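Local coordinates for protein blood group a-and b-cleaving endo-beta-galactosidase (Streptococcus pneumoniae, PDB 2YGL) that probably binds host glycans through the tandem family 51 carbohydrate-binding modules of a family 98 glycoside hydrolase that cleaves blood group A and B antigens, at residues K44-T49 and I89-N94; Q78-F83 and A166-T171; V103-I108 and S117-N122; E196-T201 and S252-V257; I266-I271 and A314-V319. All coordinates share one frame; numbering follows the deposited sequence.

Interaction 1. Residues K44-T49 and I89-N94; sequences KISLLT and IDQSAN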
# COMPACT_ATOMS: atom_id res chain seq x y z
N LYS A 44 -11.63 32.17 -3.32
CA LYS A 44 -11.59 30.71 -3.26
C LYS A 44 -12.54 30.08 -4.28
O LYS A 44 -13.53 30.71 -4.68
CB LYS A 44 -11.95 30.21 -1.86
CG LYS A 44 -10.95 30.56 -0.76
CD LYS A 44 -11.43 30.03 0.59
CE LYS A 44 -10.51 30.46 1.73
NZ LYS A 44 -9.21 29.73 1.71
N ILE A 45 -12.24 28.85 -4.68
CA ILE A 45 -13.13 28.04 -5.50
C ILE A 45 -14.45 27.83 -4.76
O ILE A 45 -14.46 27.47 -3.58
CB ILE A 45 -12.49 26.66 -5.84
CG1 ILE A 45 -11.32 26.84 -6.81
CG2 ILE A 45 -13.53 25.69 -6.41
CD1 ILE A 45 -10.37 25.67 -6.88
N SER A 46 -15.56 28.10 -5.45
CA SER A 46 -16.88 27.87 -4.86
C SER A 46 -17.88 27.31 -5.86
O SER A 46 -17.87 27.66 -7.04
CB SER A 46 -17.42 29.14 -4.19
OG SER A 46 -17.62 30.18 -5.13
N LEU A 47 -18.75 26.44 -5.36
CA LEU A 47 -19.77 25.80 -6.18
C LEU A 47 -21.11 25.80 -5.49
O LEU A 47 -21.20 25.84 -4.26
CB LEU A 47 -19.36 24.35 -6.50
CG LEU A 47 -18.29 24.13 -7.57
CD1 LEU A 47 -17.89 22.65 -7.65
CD2 LEU A 47 -18.77 24.62 -8.92
N LEU A 48 -22.16 25.77 -6.30
CA LEU A 48 -23.52 25.60 -5.81
C LEU A 48 -23.73 24.14 -5.43
O LEU A 48 -23.55 23.24 -6.26
CB LEU A 48 -24.51 26.02 -6.90
CG LEU A 48 -25.91 26.51 -6.52
CD1 LEU A 48 -25.84 27.79 -5.70
CD2 LEU A 48 -26.71 26.75 -7.79
N THR A 49 -24.08 23.90 -4.18
CA THR A 49 -24.38 22.55 -3.72
C THR A 49 -25.90 22.34 -3.62
O THR A 49 -26.67 23.15 -4.14
CB THR A 49 -23.63 22.20 -2.40
OG1 THR A 49 -23.82 20.81 -2.10
CG2 THR A 49 -24.13 23.03 -1.23
N ILE A 89 -19.32 24.67 -12.70
CA ILE A 89 -18.80 25.97 -13.12
C ILE A 89 -18.70 26.86 -11.89
O ILE A 89 -19.65 26.98 -11.12
CB ILE A 89 -19.70 26.62 -14.20
CG1 ILE A 89 -19.76 25.73 -15.45
CG2 ILE A 89 -19.19 28.02 -14.56
CD1 ILE A 89 -20.84 26.11 -16.46
N ASP A 90 -17.52 27.46 -11.70
CA ASP A 90 -17.28 28.30 -10.52
C ASP A 90 -18.26 29.47 -10.42
O ASP A 90 -18.64 30.06 -11.43
CB ASP A 90 -15.84 28.83 -10.52
CG ASP A 90 -15.42 29.33 -9.16
OD1 ASP A 90 -15.02 28.51 -8.31
OD2 ASP A 90 -15.50 30.55 -8.94
N GLN A 91 -18.65 29.79 -9.19
CA GLN A 91 -19.57 30.89 -8.91
C GLN A 91 -19.06 32.26 -9.39
O GLN A 91 -19.85 33.18 -9.58
CB GLN A 91 -19.91 30.94 -7.42
CG GLN A 91 -20.84 29.82 -6.95
CD GLN A 91 -22.27 30.03 -7.42
OE1 GLN A 91 -22.74 29.35 -8.34
NE2 GLN A 91 -22.97 30.97 -6.80
N SER A 92 -17.75 32.37 -9.59
CA SER A 92 -17.12 33.60 -10.06
C SER A 92 -17.21 33.81 -11.58
O SER A 92 -16.75 34.84 -12.10
CB SER A 92 -15.64 33.65 -9.63
OG SER A 92 -14.88 32.68 -10.34
N ALA A 93 -17.79 32.85 -12.29
CA ALA A 93 -17.87 32.90 -13.76
C ALA A 93 -18.69 34.07 -14.28
O ALA A 93 -19.65 34.51 -13.64
CB ALA A 93 -18.42 31.59 -14.31
N ASN A 94 -18.30 34.59 -15.44
CA ASN A 94 -19.11 35.54 -16.19
C ASN A 94 -20.28 34.78 -16.81
O ASN A 94 -20.11 34.02 -17.76
CB ASN A 94 -18.27 36.23 -17.28
CG ASN A 94 -19.05 37.30 -18.06
OD1 ASN A 94 -20.27 37.42 -17.96
ND2 ASN A 94 -18.33 38.08 -18.85
O HOH W 1 -15.39 31.54 -6.43
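Asp90 and Ser46 make the main polar contact between the loop 89-94 and strand 45-48, which pairs with 54-57 in a two-stranded antiparallel sheet. The two backbone groups of Ser46 are both used. Its N-H gives a hydrogen bond of 2.9 Å from Ser46 N to Asp90 OD1, on the syn side of the carboxylate and 30° out of its plane. Its carbonyl accepts from the backbone of the next loop residue, Gln91 N to Ser46 O at 3.1 Å. The other carboxylate oxygen works within the loop. Asp90 OD2 takes Ser92 N at 3.0 Å, an Asx turn, and Ser92 OG at 2.6 Å. These two donors come from opposite faces of the carboxylate plane. A water also donates to Asp90 OD2 and to Lys44 O, and accepts from Ser46 OG. Gln91 CB lies against the hydroxyl, 3.3 Å from Ser46 OG. Beside this, Leu47 CD2 packs on the carbonyl of Ile89, 3.3 Å from Ile89 O. Behind the contact, Val162 of strand 160-171 touches Ile45, Leu47 and Asp90. Both carboxylate oxygens of a buried aspartate thus have donors, which would favour its charged form. The Ser92 bonds, with Ala93 N to Asp90 O, shape the type I turn Asp90-Ala93, and the two bonds of Ser46 tie it to the strand.

Interaction 2. Residues Q78-F83 and A166-T171; sequences QGFEKF and AKLIKT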
# COMPACT_ATOMS: atom_id res chain seq x y z
N GLN A 78 2.50 4.96 -7.67
CA GLN A 78 2.11 5.77 -6.51
C GLN A 78 1.16 5.05 -5.57
O GLN A 78 1.06 5.40 -4.39
CB GLN A 78 1.46 7.08 -6.98
CG GLN A 78 2.38 8.00 -7.76
CD GLN A 78 3.12 8.97 -6.88
OE1 GLN A 78 4.00 8.59 -6.11
NE2 GLN A 78 2.76 10.25 -6.99
N GLY A 79 0.44 4.05 -6.09
CA GLY A 79 -0.45 3.23 -5.30
C GLY A 79 -1.77 3.87 -4.88
O GLY A 79 -2.36 3.46 -3.88
N PHE A 80 -2.22 4.87 -5.63
CA PHE A 80 -3.51 5.51 -5.36
C PHE A 80 -4.66 4.56 -5.67
O PHE A 80 -4.59 3.76 -6.61
CB PHE A 80 -3.67 6.82 -6.14
CG PHE A 80 -2.71 7.90 -5.72
CD1 PHE A 80 -2.70 8.37 -4.41
CD2 PHE A 80 -1.82 8.45 -6.64
CE1 PHE A 80 -1.82 9.38 -4.02
CE2 PHE A 80 -0.94 9.45 -6.26
CZ PHE A 80 -0.93 9.92 -4.94
N GLU A 81 -5.72 4.65 -4.88
CA GLU A 81 -6.85 3.72 -4.98
C GLU A 81 -8.13 4.40 -5.46
O GLU A 81 -8.96 3.77 -6.12
CB GLU A 81 -7.09 3.04 -3.62
CG GLU A 81 -5.91 2.19 -3.14
CD GLU A 81 -5.92 1.95 -1.64
OE1 GLU A 81 -7.01 1.85 -1.04
OE2 GLU A 81 -4.82 1.86 -1.05
N LYS A 82 -8.28 5.68 -5.13
CA LYS A 82 -9.48 6.44 -5.48
C LYS A 82 -9.14 7.86 -5.92
O LYS A 82 -8.14 8.44 -5.49
CB LYS A 82 -10.46 6.50 -4.29
CG LYS A 82 -11.14 5.18 -3.95
CD LYS A 82 -11.79 5.22 -2.57
CE LYS A 82 -13.26 5.60 -2.64
NZ LYS A 82 -14.12 4.45 -3.04
N PHE A 83 -10.00 8.41 -6.78
CA PHE A 83 -9.97 9.83 -7.11
C PHE A 83 -11.32 10.44 -6.74
O PHE A 83 -12.37 9.90 -7.11
CB PHE A 83 -9.66 10.05 -8.59
CG PHE A 83 -9.86 11.47 -9.05
CD1 PHE A 83 -8.96 12.47 -8.68
CD2 PHE A 83 -10.95 11.81 -9.84
CE1 PHE A 83 -9.14 13.78 -9.09
CE2 PHE A 83 -11.15 13.13 -10.26
CZ PHE A 83 -10.24 14.11 -9.89
N ALA A 166 -10.23 18.41 -5.38
CA ALA A 166 -9.65 17.32 -6.17
C ALA A 166 -8.50 16.62 -5.45
O ALA A 166 -7.47 17.24 -5.16
CB ALA A 166 -9.21 17.82 -7.54
N LYS A 167 -8.68 15.33 -5.16
CA LYS A 167 -7.72 14.57 -4.36
C LYS A 167 -7.56 13.13 -4.83
O LYS A 167 -8.49 12.53 -5.38
CB LYS A 167 -8.13 14.59 -2.88
CG LYS A 167 -9.48 13.93 -2.59
CD LYS A 167 -9.79 13.84 -1.10
CE LYS A 167 -10.32 15.15 -0.56
NZ LYS A 167 -11.10 14.96 0.70
N LEU A 168 -6.38 12.57 -4.59
CA LEU A 168 -6.13 11.15 -4.78
C LEU A 168 -5.98 10.49 -3.42
O LEU A 168 -5.32 11.03 -2.53
CB LEU A 168 -4.88 10.93 -5.65
CG LEU A 168 -4.98 11.39 -7.11
CD1 LEU A 168 -3.61 11.44 -7.76
CD2 LEU A 168 -5.91 10.49 -7.91
N ILE A 169 -6.60 9.32 -3.24
CA ILE A 169 -6.68 8.67 -1.93
C ILE A 169 -6.13 7.24 -1.97
O ILE A 169 -6.35 6.50 -2.93
CB ILE A 169 -8.15 8.62 -1.40
CG1 ILE A 169 -8.84 9.98 -1.56
CG2 ILE A 169 -8.19 8.15 0.07
CD1 ILE A 169 -10.33 9.95 -1.26
N LYS A 170 -5.41 6.87 -0.91
CA LYS A 170 -4.93 5.50 -0.73
C LYS A 170 -4.92 5.08 0.74
O LYS A 170 -4.92 5.93 1.65
CB LYS A 170 -3.53 5.32 -1.35
CG LYS A 170 -2.43 6.17 -0.74
CD LYS A 170 -1.11 5.94 -1.45
CE LYS A 170 -0.12 7.07 -1.19
NZ LYS A 170 1.10 6.95 -2.04
N THR A 171 -4.93 3.77 0.97
CA THR A 171 -4.75 3.21 2.31
C THR A 171 -3.28 3.32 2.71
O THR A 171 -2.39 2.96 1.94
CB THR A 171 -5.19 1.73 2.37
OG1 THR A 171 -6.47 1.57 1.74
CG2 THR A 171 -5.28 1.24 3.82
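Leu168 lies between Phe80 and Phe83 at the apolar centre. Its CB sits over one face of the Phe80 ring, 3.7 Å from the centroid in a CH-pi contact, offset toward the rim. The CD1 branch reaches the CD2 and CE2 side of the same ring. The other branch turns to Phe83: Leu168 CD2 meets the ring edge, 3.7 Å from Phe83 CD1. Lys167 O also comes within 3.3 Å of Phe83 CD1. Around this centre the backbones pair antiparallel. Ile169 N donates to Lys82 O, and Ile169 O takes two donors, Glu81 N at 2.8 Å and Lys82 N at 3.0 Å. At the polar edge the extended Glu81 side chain reaches Thr171. Thr171 OG1 gives a 2.8 Å bond to the syn lone pair of Glu81 OE1. Thr171 N meets Glu81 OE2 at 2.8 Å from above the carboxylate plane. Both carboxylate oxygens thus hold Thr171, the last residue of strand 160-171. Lys170 runs extended past the Phe80 ring, and its NZ donates to Gln78 O, nearly along the C=O axis. Strand 4-8 flanks strand 160-171 here. Two residues, Glu81 and Lys82, face the single Ile169: this is a classic beta bulge, where strand 82-87 enters the antiparallel sheet of the first NPCBM module's beta-sandwich.

Interaction 3. Residues V103-I108 and S117-N122; sequences VDRIEI and SSSVTN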
# COMPACT_ATOMS: atom_id res chain seq x y z
N VAL A 103 -21.00 24.49 -20.38
CA VAL A 103 -20.03 23.41 -20.50
C VAL A 103 -20.75 22.14 -20.94
O VAL A 103 -21.65 21.66 -20.26
CB VAL A 103 -19.25 23.19 -19.18
CG1 VAL A 103 -18.42 21.91 -19.22
CG2 VAL A 103 -18.36 24.40 -18.89
N ASP A 104 -20.34 21.61 -22.09
CA ASP A 104 -20.98 20.44 -22.68
C ASP A 104 -20.75 19.17 -21.86
O ASP A 104 -21.68 18.41 -21.61
CB ASP A 104 -20.50 20.22 -24.12
CG ASP A 104 -21.22 21.12 -25.12
OD1 ASP A 104 -21.85 22.12 -24.72
OD2 ASP A 104 -21.15 20.81 -26.34
N ARG A 105 -19.51 18.96 -21.41
CA ARG A 105 -19.11 17.70 -20.79
C ARG A 105 -17.85 17.83 -19.95
O ARG A 105 -16.93 18.57 -20.30
CB ARG A 105 -18.89 16.66 -21.89
CG ARG A 105 -18.95 15.22 -21.44
CD ARG A 105 -19.09 14.28 -22.64
NE ARG A 105 -17.88 14.17 -23.44
CZ ARG A 105 -17.68 14.79 -24.61
NH1 ARG A 105 -18.62 15.58 -25.13
NH2 ARG A 105 -16.55 14.61 -25.26
N ILE A 106 -17.81 17.10 -18.84
CA ILE A 106 -16.59 16.92 -18.05
C ILE A 106 -16.32 15.42 -17.91
O ILE A 106 -17.22 14.65 -17.55
CB ILE A 106 -16.68 17.59 -16.65
CG1 ILE A 106 -16.86 19.11 -16.78
CG2 ILE A 106 -15.42 17.27 -15.82
CD1 ILE A 106 -17.26 19.81 -15.49
N GLU A 107 -15.09 15.01 -18.21
CA GLU A 107 -14.70 13.61 -18.12
C GLU A 107 -13.46 13.41 -17.27
O GLU A 107 -12.61 14.30 -17.16
CB GLU A 107 -14.45 13.02 -19.51
CG GLU A 107 -15.69 12.86 -20.37
CD GLU A 107 -15.36 12.43 -21.79
OE1 GLU A 107 -14.17 12.44 -22.18
OE2 GLU A 107 -16.30 12.07 -22.53
N ILE A 108 -13.36 12.23 -16.66
CA ILE A 108 -12.13 11.77 -16.03
C ILE A 108 -11.67 10.52 -16.77
O ILE A 108 -12.45 9.59 -16.99
CB ILE A 108 -12.31 11.48 -14.51
CG1 ILE A 108 -12.86 12.71 -13.77
CG2 ILE A 108 -10.99 10.99 -13.89
CD1 ILE A 108 -11.96 13.96 -13.81
N SER A 117 -17.96 10.20 -16.86
CA SER A 117 -18.48 11.19 -17.79
C SER A 117 -19.74 11.83 -17.22
O SER A 117 -20.61 11.13 -16.70
CB SER A 117 -18.78 10.56 -19.15
OG SER A 117 -19.26 11.53 -20.06
N SER A 118 -19.82 13.15 -17.31
CA SER A 118 -20.98 13.90 -16.83
C SER A 118 -22.21 13.72 -17.73
O SER A 118 -23.31 14.14 -17.36
CB SER A 118 -20.64 15.39 -16.69
OG SER A 118 -20.29 15.97 -17.93
N SER A 119 -22.03 13.09 -18.89
CA SER A 119 -23.10 12.86 -19.86
C SER A 119 -24.26 12.04 -19.31
O SER A 119 -25.41 12.24 -19.70
CB SER A 119 -22.56 12.16 -21.11
OG SER A 119 -21.55 12.94 -21.72
N VAL A 120 -23.94 11.12 -18.40
CA VAL A 120 -24.91 10.20 -17.80
C VAL A 120 -25.99 10.96 -17.02
O VAL A 120 -27.19 10.77 -17.25
CB VAL A 120 -24.19 9.15 -16.90
CG1 VAL A 120 -25.20 8.21 -16.24
CG2 VAL A 120 -23.16 8.37 -17.69
N THR A 121 -25.55 11.82 -16.11
CA THR A 121 -26.47 12.57 -15.25
C THR A 121 -26.80 13.96 -15.82
O THR A 121 -27.86 14.52 -15.53
CB THR A 121 -25.90 12.73 -13.82
OG1 THR A 121 -24.65 13.43 -13.88
CG2 THR A 121 -25.69 11.37 -13.17
N ASN A 122 -25.89 14.50 -16.63
CA ASN A 122 -26.04 15.83 -17.21
C ASN A 122 -25.81 15.83 -18.72
O ASN A 122 -24.77 16.31 -19.19
CB ASN A 122 -25.05 16.82 -16.56
CG ASN A 122 -25.30 17.03 -15.08
OD1 ASN A 122 -25.87 18.05 -14.68
ND2 ASN A 122 -24.88 16.08 -14.25
O HOH W 2 -22.24 16.58 -19.69
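Arg105 to Glu107 meet Ser117 to Ser119 where the hairpin of strands 105-110 and 113-117 runs out into a type I turn, Ser117-Val120. Just before the strand, Asp104 O takes a hydrogen bond from a water. The same water donates to Asn122 O and accepts from Ser118 OG, so it bridges the two segments beyond the paired residues. Arg105 follows. Its chain bends at chi3 (71°), which places NE. NE makes a salt bridge of 2.8 Å to Glu107 OE2, coming from above the carboxylate plane, while OE2 lies in the guanidinium plane. Phe151 of strand 145-151 forms a cation-pi pair with Arg105. Ile106 is held through both backbone groups by one residue, Ser118. Its carbonyl accepts from the backbone, Ser118 N to Ile106 O at 3.0 Å, and its N-H goes to the serine hydroxyl. Glu107 pairs with Ser117 as an antiparallel non-hydrogen-bonded pair. Glu107 CG lies 3.8 Å from Ser117 OG, which shares a hydrogen bond with Ser119 OG. Ser118 OG stands between its own backbone N and carbonyl carbon (chi1 62°), which sets it to receive Ile106 N at 2.9 Å, with an N-H...O angle of 176°.

Interaction 4. Residues E196-T201 and S252-V257; sequences EWVDAT and SIKYDV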
# COMPACT_ATOMS: atom_id res chain seq x y z
N GLU A 196 6.52 -13.44 25.23
CA GLU A 196 6.59 -14.73 25.91
C GLU A 196 5.76 -15.75 25.14
O GLU A 196 4.57 -15.51 24.88
CB GLU A 196 6.08 -14.63 27.35
CG GLU A 196 6.94 -13.77 28.27
CD GLU A 196 8.33 -14.35 28.48
OE1 GLU A 196 8.46 -15.30 29.29
OE2 GLU A 196 9.29 -13.86 27.85
N TRP A 197 6.37 -16.86 24.77
CA TRP A 197 5.61 -17.97 24.18
C TRP A 197 4.93 -18.77 25.29
O TRP A 197 5.34 -18.70 26.44
CB TRP A 197 6.50 -18.87 23.32
CG TRP A 197 7.77 -19.35 23.98
CD1 TRP A 197 7.87 -20.14 25.10
CD2 TRP A 197 9.11 -19.09 23.55
NE1 TRP A 197 9.19 -20.37 25.39
CE2 TRP A 197 9.97 -19.74 24.46
CE3 TRP A 197 9.67 -18.36 22.49
CZ2 TRP A 197 11.37 -19.69 24.34
CZ3 TRP A 197 11.05 -18.31 22.37
CH2 TRP A 197 11.88 -18.97 23.29
N VAL A 198 3.87 -19.49 24.93
CA VAL A 198 3.24 -20.44 25.84
C VAL A 198 4.20 -21.61 26.09
O VAL A 198 4.47 -21.98 27.23
CB VAL A 198 1.88 -20.95 25.29
CG1 VAL A 198 1.34 -22.10 26.15
CG2 VAL A 198 0.87 -19.81 25.23
N ASP A 199 4.72 -22.17 25.00
CA ASP A 199 5.79 -23.17 25.05
C ASP A 199 6.52 -23.25 23.71
O ASP A 199 6.00 -22.79 22.68
CB ASP A 199 5.28 -24.55 25.49
CG ASP A 199 3.94 -24.91 24.89
OD1 ASP A 199 3.77 -24.77 23.66
OD2 ASP A 199 3.05 -25.35 25.66
N ALA A 200 7.72 -23.80 23.75
CA ALA A 200 8.58 -23.90 22.57
C ALA A 200 9.42 -25.17 22.63
O ALA A 200 10.34 -25.28 23.45
CB ALA A 200 9.47 -22.67 22.46
N THR A 201 9.09 -26.14 21.78
CA THR A 201 9.86 -27.37 21.69
C THR A 201 10.89 -27.27 20.57
O THR A 201 10.78 -26.41 19.69
CB THR A 201 8.95 -28.61 21.45
OG1 THR A 201 8.21 -28.43 20.24
CG2 THR A 201 8.00 -28.81 22.62
N SER A 252 7.64 -27.06 17.76
CA SER A 252 6.62 -26.01 17.69
C SER A 252 6.84 -24.91 18.71
O SER A 252 7.16 -25.17 19.87
CB SER A 252 5.23 -26.63 17.86
OG SER A 252 4.22 -25.66 17.69
N ILE A 253 6.67 -23.67 18.26
CA ILE A 253 6.64 -22.51 19.15
C ILE A 253 5.20 -21.99 19.14
O ILE A 253 4.65 -21.70 18.07
CB ILE A 253 7.63 -21.39 18.72
CG1 ILE A 253 9.01 -21.98 18.39
CG2 ILE A 253 7.74 -20.32 19.81
CD1 ILE A 253 9.90 -21.05 17.57
N LYS A 254 4.60 -21.89 20.32
CA LYS A 254 3.19 -21.54 20.45
C LYS A 254 2.98 -20.20 21.15
O LYS A 254 3.56 -19.94 22.20
CB LYS A 254 2.43 -22.65 21.20
CG LYS A 254 0.94 -22.40 21.36
CD LYS A 254 0.17 -23.68 21.66
CE LYS A 254 0.12 -24.00 23.14
NZ LYS A 254 -0.74 -25.19 23.40
N TYR A 255 2.14 -19.36 20.55
CA TYR A 255 1.78 -18.07 21.13
C TYR A 255 0.28 -17.97 21.38
O TYR A 255 -0.52 -18.37 20.54
CB TYR A 255 2.24 -16.92 20.23
CG TYR A 255 3.74 -16.81 20.11
CD1 TYR A 255 4.48 -16.08 21.04
CD2 TYR A 255 4.42 -17.45 19.08
CE1 TYR A 255 5.86 -15.98 20.94
CE2 TYR A 255 5.80 -17.36 18.97
CZ TYR A 255 6.52 -16.63 19.90
OH TYR A 255 7.89 -16.55 19.78
N ASP A 256 -0.07 -17.46 22.55
CA ASP A 256 -1.45 -17.13 22.87
C ASP A 256 -1.70 -15.69 22.45
O ASP A 256 -1.21 -14.75 23.09
CB ASP A 256 -1.71 -17.33 24.37
CG ASP A 256 -3.14 -16.96 24.78
OD1 ASP A 256 -4.01 -16.75 23.91
OD2 ASP A 256 -3.39 -16.89 26.00
N VAL A 257 -2.44 -15.52 21.35
CA VAL A 257 -2.73 -14.19 20.81
C VAL A 257 -4.18 -13.76 21.05
O VAL A 257 -4.67 -12.83 20.41
CB VAL A 257 -2.36 -14.07 19.30
CG1 VAL A 257 -0.86 -14.20 19.10
CG2 VAL A 257 -3.12 -15.11 18.46
O HOH W 3 2.01 -16.49 24.17
O HOH W 4 0.99 -26.87 24.80
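Trp197 and Tyr255 lead the apolar contacts. Trp197 CB lies over one face of the Tyr255 ring, 4.2 Å from its centroid in a CH-pi contact, offset toward the rim. In return Tyr255 OH comes to the edge of the indole, in its plane and near CE3. Trp197 CG sits between its backbone N and carbonyl carbon (chi1 51°), and the indole folds over its own segment: Ala200 CB stands over the ring centre, 3.6 Å above the plane. Ile253 CG2 fills in beside both, 3.8 Å from Trp197 CE3 and 3.9 Å from Ala200 CB. Val198 packs its CG2 on Asp256 CB.

Backbone bonds join the two edges. Val198 N donates to Lys254 O, Lys254 N to Asp199 O, and Thr201 N to Ser252 O. A water links Glu196 O to Asp256 N. One side chain joins in: Ser252 N donates to Thr201 OG1 at 2.9 Å.

Charge plays a lesser part. Asp199 OD2 and Lys254 NZ are 4.4 Å apart, beyond a salt bridge, and a water between them donates to the acid and accepts from the amine. Outside the pair, Lys213 forms a salt bridge with Glu196 and a cation-pi pair with Trp197.

The short, weakly bonded strand 199-200 is an outermost strand of its sheet within this chain, next to 251-256: an antiparallel edge pairing in the beta-sandwich of the second NPCBM module.

Interaction 5. Residues I266-I271 and A314-V319; sequences ISYVGI and AFLVDV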
# COMPACT_ATOMS: atom_id res chain seq x y z
N ILE A 266 4.95 -11.75 9.79
CA ILE A 266 6.03 -11.49 8.83
C ILE A 266 7.35 -12.07 9.31
O ILE A 266 7.80 -11.75 10.42
CB ILE A 266 6.28 -9.97 8.61
CG1 ILE A 266 4.96 -9.17 8.54
CG2 ILE A 266 7.17 -9.73 7.38
CD1 ILE A 266 4.20 -9.38 7.29
N SER A 267 7.98 -12.89 8.47
CA SER A 267 9.31 -13.43 8.77
C SER A 267 10.00 -14.01 7.54
O SER A 267 9.36 -14.63 6.69
CB SER A 267 9.24 -14.51 9.85
OG SER A 267 10.53 -14.90 10.26
N TYR A 268 11.31 -13.80 7.45
CA TYR A 268 12.15 -14.58 6.56
C TYR A 268 12.47 -15.91 7.24
O TYR A 268 12.65 -15.96 8.46
CB TYR A 268 13.43 -13.82 6.19
CG TYR A 268 13.17 -12.71 5.21
CD1 TYR A 268 13.11 -12.96 3.84
CD2 TYR A 268 12.95 -11.41 5.66
CE1 TYR A 268 12.85 -11.93 2.93
CE2 TYR A 268 12.69 -10.37 4.76
CZ TYR A 268 12.64 -10.64 3.40
OH TYR A 268 12.38 -9.62 2.53
N VAL A 269 12.52 -16.99 6.46
CA VAL A 269 12.71 -18.33 7.00
C VAL A 269 13.76 -19.09 6.20
O VAL A 269 13.69 -19.16 4.97
CB VAL A 269 11.38 -19.16 7.00
CG1 VAL A 269 11.58 -20.53 7.64
CG2 VAL A 269 10.27 -18.41 7.73
N GLY A 270 14.73 -19.67 6.91
CA GLY A 270 15.75 -20.52 6.30
C GLY A 270 16.67 -21.13 7.34
O GLY A 270 16.41 -21.05 8.54
N ILE A 271 17.76 -21.74 6.87
CA ILE A 271 18.74 -22.37 7.74
C ILE A 271 19.87 -21.39 8.04
O ILE A 271 20.46 -20.81 7.12
CB ILE A 271 19.29 -23.67 7.11
CG1 ILE A 271 18.15 -24.68 6.94
CG2 ILE A 271 20.40 -24.27 7.96
CD1 ILE A 271 18.32 -25.61 5.76
N ALA A 314 16.70 -17.95 1.81
CA ALA A 314 15.62 -17.82 2.78
C ALA A 314 14.38 -17.22 2.11
O ALA A 314 14.50 -16.28 1.32
CB ALA A 314 16.06 -16.97 3.96
N PHE A 315 13.21 -17.77 2.41
CA PHE A 315 11.96 -17.30 1.80
C PHE A 315 11.17 -16.38 2.72
O PHE A 315 11.22 -16.52 3.95
CB PHE A 315 11.10 -18.47 1.31
CG PHE A 315 10.84 -19.53 2.34
CD1 PHE A 315 11.71 -20.62 2.48
CD2 PHE A 315 9.73 -19.47 3.17
CE1 PHE A 315 11.48 -21.61 3.43
CE2 PHE A 315 9.48 -20.45 4.12
CZ PHE A 315 10.36 -21.52 4.25
N LEU A 316 10.44 -15.44 2.12
CA LEU A 316 9.59 -14.53 2.88
C LEU A 316 8.24 -15.17 3.18
O LEU A 316 7.53 -15.61 2.27
CB LEU A 316 9.39 -13.20 2.13
CG LEU A 316 8.49 -12.13 2.78
CD1 LEU A 316 8.98 -11.71 4.16
CD2 LEU A 316 8.34 -10.92 1.87
N VAL A 317 7.91 -15.23 4.47
CA VAL A 317 6.58 -15.64 4.91
C VAL A 317 5.82 -14.39 5.32
O VAL A 317 6.22 -13.68 6.24
CB VAL A 317 6.64 -16.65 6.08
CG1 VAL A 317 5.23 -16.96 6.59
CG2 VAL A 317 7.34 -17.93 5.66
N ASP A 318 4.72 -14.13 4.61
CA ASP A 318 3.88 -12.97 4.88
C ASP A 318 2.43 -13.40 4.74
O ASP A 318 1.90 -13.49 3.63
CB ASP A 318 4.22 -11.83 3.91
CG ASP A 318 3.44 -10.56 4.18
OD1 ASP A 318 2.50 -10.57 5.02
OD2 ASP A 318 3.76 -9.52 3.56
N VAL A 319 1.79 -13.68 5.87
CA VAL A 319 0.47 -14.29 5.88
C VAL A 319 -0.51 -13.55 6.80
O VAL A 319 -0.14 -13.10 7.89
CB VAL A 319 0.55 -15.82 6.22
CG1 VAL A 319 1.11 -16.06 7.63
CG2 VAL A 319 -0.80 -16.51 6.05
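Tyr268 and Leu316 lie on the same face of the paired strands and cross at a slant. Leu316 CD1 stands over the centre of the Tyr268 ring, 3.9 Å from the centroid and 12° off the normal, a CH-pi contact. Its CB touches the ring at CE1. Ile266 lies beside Leu316 and points the same way, with CG2 near Leu316 CD1. It also lies alongside Asp318, whose carboxylate is held by a salt bridge to Arg264.

On the other face, Val269 and Phe315 cross. The Phe315 ring covers Val269 with one face: Val269 CB is 4.0 Å from the centroid, and Val269 O lies 3.5 Å above the ring plane, offset toward the rim. Val269 then reaches on to Val317, the two CG2 atoms, Val269 CG2 and Val317 CG2, lying 3.6 Å apart.

Four backbone bonds hold the strands in register. Ser267 and Val317 exchange a pair, with Val317 N to Ser267 O the shorter at 2.7 Å, and Val269 and Phe315 exchange another. Beyond these, Ala314 CB packs on Val269 O.

Strand 262-271 lies between 315-320 and 343-352 in an antiparallel sheet. Helix 179-184 covers the Tyr268 and Ile266 face through Leu182. On the opposite face Tyr298 of strand 295-299 packs on Phe315 and Val317, so the pair is covered by helix on one side and strand on the other.

In the fold
Interactions 1, 2 and 3 lie in the first NPCBM module; interactions 4 and 5 lie in the second. Interactions 1 and 2 alternate along the chain, and interaction 3 falls between the two segments of interaction 2. Interactions 1 and 3 have centres about 17 Å apart and touch through Ile89 and Val103, near the calcium ion. Interactions 2 and 3 meet where Phe83 packs on Ile108, joining the two sheets of the module. In the second module, interactions 4 and 5 are about 18 Å apart between centres, on different sheets. The centres of interactions 1 and 4 stand about 63 Å apart. The protein is thus two similar beta-sandwich modules in tandem, each with its own core.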